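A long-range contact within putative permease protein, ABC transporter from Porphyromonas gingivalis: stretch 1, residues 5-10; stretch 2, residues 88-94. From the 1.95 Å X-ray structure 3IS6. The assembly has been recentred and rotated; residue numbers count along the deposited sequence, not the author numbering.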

# COMPACT_ATOMS: atom_id res chain seq x y z
N GLU A 5 -14.55 10.02 -30.67
CA GLU A 5 -13.99 9.09 -29.69
C GLU A 5 -14.58 7.68 -29.70
O GLU A 5 -15.75 7.48 -29.88
CB GLU A 5 -14.01 9.69 -28.29
CG GLU A 5 -13.30 10.99 -28.28
CD GLU A 5 -12.05 10.96 -27.49
OE1 GLU A 5 -10.97 11.09 -28.04
OE2 GLU A 5 -12.18 10.84 -26.30
N ARG A 6 -13.70 6.72 -29.53
CA ARG A 6 -14.08 5.36 -29.57
C ARG A 6 -14.96 4.92 -28.44
O ARG A 6 -14.83 5.37 -27.34
CB ARG A 6 -12.82 4.49 -29.62
CG ARG A 6 -11.67 4.90 -28.74
CD ARG A 6 -10.53 3.86 -28.78
NE ARG A 6 -10.28 3.22 -27.49
CZ ARG A 6 -9.54 3.76 -26.54
NH1 ARG A 6 -8.98 4.96 -26.77
NH2 ARG A 6 -9.36 3.13 -25.39
N ASP A 7 -15.86 4.02 -28.74
CA ASP A 7 -16.50 3.20 -27.77
C ASP A 7 -15.52 2.14 -27.31
O ASP A 7 -14.74 1.68 -28.07
CB ASP A 7 -17.68 2.50 -28.35
CG ASP A 7 -18.71 3.43 -28.89
OD1 ASP A 7 -19.00 4.45 -28.29
OD2 ASP A 7 -19.24 3.09 -29.94
N PHE A 8 -15.65 1.73 -26.06
CA PHE A 8 -14.92 0.62 -25.54
C PHE A 8 -15.45 -0.67 -26.20
O PHE A 8 -16.54 -0.69 -26.69
CB PHE A 8 -15.11 0.55 -24.05
CG PHE A 8 -14.47 1.67 -23.29
CD1 PHE A 8 -13.21 2.10 -23.59
CD2 PHE A 8 -15.13 2.27 -22.26
CE1 PHE A 8 -12.63 3.10 -22.88
CE2 PHE A 8 -14.56 3.26 -21.56
CZ PHE A 8 -13.31 3.68 -21.87
N PRO A 9 -14.67 -1.73 -26.21
CA PRO A 9 -15.14 -2.98 -26.80
C PRO A 9 -16.35 -3.54 -26.06
O PRO A 9 -16.37 -3.54 -24.88
CB PRO A 9 -13.95 -3.90 -26.59
CG PRO A 9 -12.84 -3.03 -26.53
CD PRO A 9 -13.25 -1.81 -25.88
N HIS A 10 -17.36 -3.97 -26.78
CA HIS A 10 -18.49 -4.61 -26.17
C HIS A 10 -19.12 -3.78 -25.07
O HIS A 10 -19.54 -4.30 -24.09
CB HIS A 10 -18.08 -5.95 -25.66
CG HIS A 10 -17.22 -6.70 -26.61
ND1 HIS A 10 -17.69 -7.18 -27.81
CD2 HIS A 10 -15.92 -7.05 -26.55
CE1 HIS A 10 -16.72 -7.78 -28.45
NE2 HIS A 10 -15.63 -7.71 -27.71
N LEU A 88 -6.31 -3.48 -20.30
CA LEU A 88 -6.04 -3.23 -21.68
C LEU A 88 -7.04 -3.92 -22.59
O LEU A 88 -7.41 -3.38 -23.56
CB LEU A 88 -4.63 -3.69 -22.02
CG LEU A 88 -3.42 -2.81 -21.78
CD1 LEU A 88 -3.48 -1.96 -20.64
CD2 LEU A 88 -2.16 -3.60 -21.77
N ASP A 89 -7.40 -5.14 -22.27
CA ASP A 89 -8.43 -5.85 -22.97
C ASP A 89 -9.85 -5.31 -22.79
O ASP A 89 -10.54 -5.05 -23.72
CB ASP A 89 -8.34 -7.32 -22.63
CG ASP A 89 -7.05 -7.96 -23.16
OD1 ASP A 89 -6.56 -7.53 -24.20
OD2 ASP A 89 -6.54 -8.89 -22.54
N MSE A 90 -10.22 -5.06 -21.56
CA MSE A 90 -11.52 -4.56 -21.21
C MSE A 90 -11.80 -3.22 -21.88
O MSE A 90 -12.89 -2.96 -22.24
CB MSE A 90 -11.62 -4.41 -19.71
CG MSE A 90 -12.90 -3.88 -19.19
SE MSE A 90 -14.40 -5.11 -19.27
CE MSE A 90 -14.05 -6.23 -17.84
N PHE A 91 -10.81 -2.37 -22.02
CA PHE A 91 -11.01 -1.07 -22.58
C PHE A 91 -10.41 -0.83 -23.97
O PHE A 91 -10.37 0.28 -24.44
CB PHE A 91 -10.63 -0.03 -21.55
CG PHE A 91 -11.43 -0.14 -20.29
CD1 PHE A 91 -12.78 0.05 -20.30
CD2 PHE A 91 -10.84 -0.48 -19.13
CE1 PHE A 91 -13.50 -0.09 -19.17
CE2 PHE A 91 -11.58 -0.61 -18.01
CZ PHE A 91 -12.91 -0.42 -18.03
N GLY A 92 -9.96 -1.88 -24.60
CA GLY A 92 -9.39 -1.77 -25.91
C GLY A 92 -8.26 -0.77 -26.01
O GLY A 92 -8.25 0.03 -26.88
N VAL A 93 -7.34 -0.81 -25.07
CA VAL A 93 -6.21 0.09 -25.05
C VAL A 93 -5.08 -0.50 -25.88
O VAL A 93 -4.67 -1.59 -25.66
CB VAL A 93 -5.70 0.32 -23.61
CG1 VAL A 93 -4.55 1.25 -23.59
CG2 VAL A 93 -6.78 0.79 -22.72
N GLU A 94 -4.58 0.27 -26.83
CA GLU A 94 -3.51 -0.15 -27.70
C GLU A 94 -2.24 0.59 -27.32
O GLU A 94 -2.28 1.74 -27.01
CB GLU A 94 -3.83 0.19 -29.14
CG GLU A 94 -5.06 -0.43 -29.68
CD GLU A 94 -4.93 -1.91 -29.95
OE1 GLU A 94 -3.83 -2.40 -30.17
OE2 GLU A 94 -5.96 -2.61 -29.93
O HOH W 1 -14.86 -4.96 -22.99

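How do the two backbones meet? Stretch 1 has no regular helix or strand and passes the end of a helix in stretch 2, coming nearest where the CA atoms of Phe 8 and Phe 91 lie 5.2 Å apart. Phe 91 is the first residue to leave helical phi/psi, and the chain is secured just beyond it by a hydrogen bond from Val 93 N to Leu 88 O (3.0 Å).

Why does glycine suit position 92? The phi of Gly 92, 54°, is positive, which favours glycine, and the space is taken as well: an ideal CB on Gly 92 would lie 2.9 Å from Pro 9 CG, a clash. Without one, Pro 9 CD packs 3.5 Å from Gly 92 N. One water bridges the two stretches, its oxygen donating to Pro 9 O (2.8 Å) and to Met 90 O (2.9 Å).

What does Arg 6 contribute? Arg 6 NH2 donates a hydrogen bond to Phe 91 O at 3.2 Å; the angle of 164° is nearly straight, and the oxygen lies at the guanidinium edge, where the N-H bonds point.

How do the two phenylalanines pack? The edge of Phe 91 meets the face of Phe 8, with planes at 62° and Phe 8 CD2 3.8 Å from Phe 91 CD1. Both phenylalanines are buried, whereas Arg 6 and Pro 9 are partly exposed.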